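Local coordinates for hypothetical protein TTHA1785 (PDB 2EPG) that probably joins RNA ends as a manganese- and GTP-dependent ligase of the RtcB family, sealing 3'-phosphate or 2',3'-cyclic phosphate ends to 5'-hydroxyl ends, at residues G96-N108 and G253-L265. Residues are numbered along the deposited sequence; the frame is centred on the assembly and turned at random.
Sequences GVVSPGGVGFDIN and GHQVCQDYVERFL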
loop_
_atom_site.group_PDB
_atom_site.type_symbol
_atom_site.label_atom_id
_atom_site.label_comp_id
_atom_site.label_asym_id
_atom_site.label_seq_id
_atom_site.Cartn_x
_atom_site.Cartn_y
_atom_site.Cartn_z
ATOM N N GLY A 96 6.244 3.193 -23.443
ATOM C CA GLY A 96 5.325 2.859 -22.373
ATOM C C GLY A 96 4.464 4.015 -21.892
ATOM O O GLY A 96 4.814 5.186 -22.053
ATOM N N VAL A 97 3.333 3.684 -21.284
ATOM C CA VAL A 97 2.414 4.696 -20.796
ATOM C C VAL A 97 2.253 4.657 -19.286
ATOM O O VAL A 97 2.689 3.711 -18.627
ATOM C CB VAL A 97 1.014 4.512 -21.427
ATOM C CG1 VAL A 97 1.069 4.783 -22.925
ATOM C CG2 VAL A 97 0.484 3.091 -21.154
ATOM N N VAL A 98 1.648 5.704 -18.738
ATOM C CA VAL A 98 1.362 5.773 -17.308
ATOM C C VAL A 98 -0.137 6.034 -17.217
ATOM O O VAL A 98 -0.666 6.900 -17.931
ATOM C CB VAL A 98 2.143 6.913 -16.570
ATOM C CG1 VAL A 98 1.913 8.267 -17.246
ATOM C CG2 VAL A 98 1.662 6.990 -15.096
ATOM N N SER A 99 -0.824 5.280 -16.365
ATOM C CA SER A 99 -2.268 5.436 -16.222
ATOM C C SER A 99 -2.755 5.656 -14.799
ATOM O O SER A 99 -2.553 4.807 -13.934
ATOM C CB SER A 99 -2.984 4.221 -16.780
ATOM O OG SER A 99 -4.354 4.310 -16.464
ATOM N N PRO A 100 -3.418 6.798 -14.539
ATOM C CA PRO A 100 -3.924 7.088 -13.192
ATOM C C PRO A 100 -4.807 5.950 -12.685
ATOM O O PRO A 100 -4.821 5.637 -11.495
ATOM C CB PRO A 100 -4.713 8.382 -13.389
ATOM C CG PRO A 100 -3.994 9.053 -14.516
ATOM C CD PRO A 100 -3.713 7.908 -15.464
ATOM N N GLY A 101 -5.546 5.331 -13.598
ATOM C CA GLY A 101 -6.413 4.234 -13.212
ATOM C C GLY A 101 -5.608 3.024 -12.778
ATOM O O GLY A 101 -6.135 2.124 -12.117
ATOM N N GLY A 102 -4.332 3.002 -13.157
ATOM C CA GLY A 102 -3.461 1.894 -12.803
ATOM C C GLY A 102 -2.882 2.048 -11.413
ATOM O O GLY A 102 -2.245 1.143 -10.890
ATOM N N VAL A 103 -3.091 3.214 -10.820
ATOM C CA VAL A 103 -2.592 3.493 -9.483
ATOM C C VAL A 103 -3.785 3.505 -8.521
ATOM O O VAL A 103 -3.698 3.014 -7.404
ATOM C CB VAL A 103 -1.885 4.875 -9.434
ATOM C CG1 VAL A 103 -1.535 5.238 -7.991
ATOM C CG2 VAL A 103 -0.618 4.855 -10.287
ATOM N N GLY A 104 -4.905 4.054 -8.971
ATOM C CA GLY A 104 -6.075 4.125 -8.120
ATOM C C GLY A 104 -6.216 5.543 -7.596
ATOM O O GLY A 104 -5.242 6.306 -7.544
ATOM N N PHE A 105 -7.421 5.905 -7.185
ATOM C CA PHE A 105 -7.628 7.254 -6.704
ATOM C C PHE A 105 -6.895 7.612 -5.429
ATOM O O PHE A 105 -6.317 8.692 -5.345
ATOM C CB PHE A 105 -9.129 7.563 -6.625
ATOM C CG PHE A 105 -9.704 7.981 -7.964
ATOM C CD1 PHE A 105 -9.896 7.041 -8.978
ATOM C CD2 PHE A 105 -9.899 9.332 -8.263
ATOM C CE1 PHE A 105 -10.262 7.446 -10.277
ATOM C CE2 PHE A 105 -10.261 9.747 -9.553
ATOM C CZ PHE A 105 -10.439 8.807 -10.560
ATOM N N ASP A 106 -6.869 6.722 -4.445
ATOM C CA ASP A 106 -6.148 7.068 -3.233
ATOM C C ASP A 106 -4.658 6.727 -3.375
ATOM O O ASP A 106 -4.201 5.667 -2.970
ATOM C CB ASP A 106 -6.740 6.376 -2.014
ATOM C CG ASP A 106 -6.188 6.947 -0.705
ATOM O OD1 ASP A 106 -6.709 6.595 0.377
ATOM O OD2 ASP A 106 -5.227 7.744 -0.759
ATOM N N ILE A 107 -3.919 7.651 -3.980
ATOM C CA ILE A 107 -2.495 7.499 -4.209
ATOM C C ILE A 107 -1.754 7.286 -2.913
ATOM O O ILE A 107 -1.876 8.059 -1.956
ATOM C CB ILE A 107 -1.924 8.718 -4.953
ATOM C CG1 ILE A 107 -2.621 8.827 -6.318
ATOM C CG2 ILE A 107 -0.387 8.576 -5.131
ATOM C CD1 ILE A 107 -2.299 10.099 -7.106
ATOM N N ASN A 108 -0.974 6.213 -2.907
ATOM C CA ASN A 108 -0.192 5.785 -1.757
ATOM C C ASN A 108 -1.022 5.539 -0.523
ATOM O O ASN A 108 -0.580 5.814 0.589
ATOM C CB ASN A 108 0.950 6.739 -1.412
ATOM C CG ASN A 108 1.926 6.134 -0.375
ATOM O OD1 ASN A 108 1.800 4.956 0.012
ATOM N ND2 ASN A 108 2.897 6.931 0.071
ATOM N N GLY A 253 -4.608 13.179 -2.954
ATOM C CA GLY A 253 -4.330 12.154 -3.942
ATOM C C GLY A 253 -5.520 11.853 -4.829
ATOM O O GLY A 253 -5.384 11.630 -6.033
ATOM N N HIS A 254 -6.699 11.842 -4.230
ATOM C CA HIS A 254 -7.915 11.572 -4.976
ATOM C C HIS A 254 -8.078 12.643 -6.069
ATOM O O HIS A 254 -8.347 12.327 -7.229
ATOM C CB HIS A 254 -9.111 11.602 -4.021
ATOM C CG HIS A 254 -10.383 11.109 -4.627
ATOM N ND1 HIS A 254 -10.788 9.795 -4.538
ATOM C CD2 HIS A 254 -11.352 11.757 -5.318
ATOM C CE1 HIS A 254 -11.955 9.653 -5.145
ATOM N NE2 HIS A 254 -12.318 10.830 -5.626
ATOM N N GLN A 255 -7.902 13.907 -5.690
ATOM C CA GLN A 255 -8.048 15.017 -6.632
ATOM C C GLN A 255 -7.027 14.926 -7.757
ATOM O O GLN A 255 -7.368 15.114 -8.914
ATOM C CB GLN A 255 -7.906 16.364 -5.907
ATOM C CG GLN A 255 -8.348 17.575 -6.738
ATOM C CD GLN A 255 -9.778 17.444 -7.215
ATOM O OE1 GLN A 255 -10.685 17.270 -6.416
ATOM N NE2 GLN A 255 -9.984 17.516 -8.524
ATOM N N VAL A 256 -5.771 14.639 -7.418
ATOM C CA VAL A 256 -4.724 14.503 -8.424
ATOM C C VAL A 256 -5.085 13.431 -9.456
ATOM O O VAL A 256 -4.804 13.575 -10.654
ATOM C CB VAL A 256 -3.360 14.144 -7.770
ATOM C CG1 VAL A 256 -2.359 13.701 -8.847
ATOM C CG2 VAL A 256 -2.818 15.341 -7.030
ATOM N N CYS A 257 -5.715 12.356 -9.003
ATOM C CA CYS A 257 -6.097 11.297 -9.926
ATOM C C CYS A 257 -7.166 11.829 -10.873
ATOM O O CYS A 257 -7.099 11.626 -12.087
ATOM C CB CYS A 257 -6.624 10.073 -9.162
ATOM S SG CYS A 257 -7.098 8.649 -10.219
ATOM N N GLN A 258 -8.146 12.522 -10.305
ATOM C CA GLN A 258 -9.250 13.099 -11.073
ATOM C C GLN A 258 -8.758 14.129 -12.081
ATOM O O GLN A 258 -9.147 14.104 -13.241
ATOM C CB GLN A 258 -10.257 13.758 -10.130
ATOM C CG GLN A 258 -11.382 14.483 -10.844
ATOM C CD GLN A 258 -12.375 13.535 -11.493
ATOM O OE1 GLN A 258 -13.100 12.816 -10.801
ATOM N NE2 GLN A 258 -12.410 13.524 -12.826
ATOM N N ASP A 259 -7.896 15.032 -11.626
ATOM C CA ASP A 259 -7.339 16.081 -12.476
ATOM C C ASP A 259 -6.659 15.502 -13.707
ATOM O O ASP A 259 -6.844 15.998 -14.818
ATOM C CB ASP A 259 -6.305 16.910 -11.707
ATOM C CG ASP A 259 -6.912 17.741 -10.586
ATOM O OD1 ASP A 259 -6.138 18.231 -9.736
ATOM O OD2 ASP A 259 -8.149 17.919 -10.554
ATOM N N TYR A 260 -5.870 14.450 -13.516
ATOM C CA TYR A 260 -5.145 13.865 -14.635
ATOM C C TYR A 260 -5.890 12.882 -15.512
ATOM O O TYR A 260 -5.581 12.770 -16.690
ATOM C CB TYR A 260 -3.818 13.273 -14.152
ATOM C CG TYR A 260 -2.799 14.363 -13.873
ATOM C CD1 TYR A 260 -2.670 14.916 -12.602
ATOM C CD2 TYR A 260 -2.032 14.902 -14.912
ATOM C CE1 TYR A 260 -1.807 15.984 -12.365
ATOM C CE2 TYR A 260 -1.168 15.970 -14.696
ATOM C CZ TYR A 260 -1.064 16.506 -13.421
ATOM O OH TYR A 260 -0.228 17.565 -13.210
ATOM N N VAL A 261 -6.862 12.165 -14.959
ATOM C CA VAL A 261 -7.625 11.249 -15.790
ATOM C C VAL A 261 -8.274 12.100 -16.882
ATOM O O VAL A 261 -8.133 11.804 -18.075
ATOM C CB VAL A 261 -8.759 10.531 -15.011
ATOM C CG1 VAL A 261 -9.717 9.871 -15.997
ATOM C CG2 VAL A 261 -8.178 9.477 -14.081
ATOM N N GLU A 262 -8.971 13.162 -16.476
ATOM C CA GLU A 262 -9.638 14.018 -17.449
ATOM C C GLU A 262 -8.658 14.742 -18.352
ATOM O O GLU A 262 -8.933 14.936 -19.531
ATOM C CB GLU A 262 -10.598 15.009 -16.765
ATOM C CG GLU A 262 -10.118 15.632 -15.473
ATOM C CD GLU A 262 -11.226 16.426 -14.774
ATOM O OE1 GLU A 262 -12.230 15.808 -14.336
ATOM O OE2 GLU A 262 -11.097 17.669 -14.666
ATOM N N ARG A 263 -7.503 15.124 -17.820
ATOM C CA ARG A 263 -6.514 15.783 -18.650
ATOM C C ARG A 263 -5.988 14.765 -19.673
ATOM O O ARG A 263 -5.744 15.115 -20.827
ATOM C CB ARG A 263 -5.367 16.335 -17.798
ATOM C CG ARG A 263 -4.311 17.056 -18.630
ATOM C CD ARG A 263 -3.225 17.737 -17.803
ATOM N NE ARG A 263 -2.217 18.314 -18.695
ATOM C CZ ARG A 263 -1.008 18.723 -18.322
ATOM N NH1 ARG A 263 -0.182 19.227 -19.229
ATOM N NH2 ARG A 263 -0.621 18.630 -17.057
ATOM N N PHE A 264 -5.832 13.508 -19.252
ATOM C CA PHE A 264 -5.346 12.432 -20.138
ATOM C C PHE A 264 -6.375 12.036 -21.191
ATOM O O PHE A 264 -6.025 11.562 -22.272
ATOM C CB PHE A 264 -4.986 11.172 -19.335
ATOM C CG PHE A 264 -3.622 11.205 -18.701
ATOM C CD1 PHE A 264 -2.962 12.415 -18.475
ATOM C CD2 PHE A 264 -3.018 10.023 -18.276
ATOM C CE1 PHE A 264 -1.718 12.447 -17.828
ATOM C CE2 PHE A 264 -1.773 10.046 -17.627
ATOM C CZ PHE A 264 -1.125 11.256 -17.401
ATOM N N LEU A 265 -7.649 12.200 -20.866
ATOM C CA LEU A 265 -8.696 11.856 -21.807
ATOM C C LEU A 265 -8.727 12.890 -22.930
ATOM O O LEU A 265 -8.832 12.541 -24.108
ATOM C CB LEU A 265 -10.050 11.809 -21.093
ATOM C CG LEU A 265 -10.279 10.622 -20.147
ATOM C CD1 LEU A 265 -11.469 10.911 -19.233
ATOM C CD2 LEU A 265 -10.505 9.349 -20.965
#
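Cys257 sets its sulfur squarely over the Phe105 ring, SG standing 3.1 Å from the ring centroid and 3° off the normal, a sulfur-aromatic contact. SG is anti to the backbone N of Cys257 (chi1 -178°), which carries it out from helix 250-265 onto that face, and Cys257 CB adds a CH-pi contact. Phe105 also leans on His254, the planes inclined at 49°: CD2 of Phe105 sits over one imidazole face, and CB of Phe105 lies 3.5 Å from ND1 of His254. With alanine in place of Phe105, the Cys257 sulfur would probably lose its aromatic partner and a gap would open between Cys257 and His254. The loop runs on into Asp106, a predicted manganese ligand of the RtcB active site whose CB points away from the helix; Phe105 and Ile107, its neighbours in sequence, both touch the helix. Pro100 wedges between Cys257, Val261 and Phe264, its CB 3.7 Å from Val261 CG2 and its CD 3.6 Å from Phe264 CD2. Phe264 turns its edge to the backbone of strand 97-98, CE2 lying 3.3 Å from Val98 O. At the other end Ile107 extends CD1 to Val256 CG1, 4.0 Å away, the two side chains crossing at about a right angle.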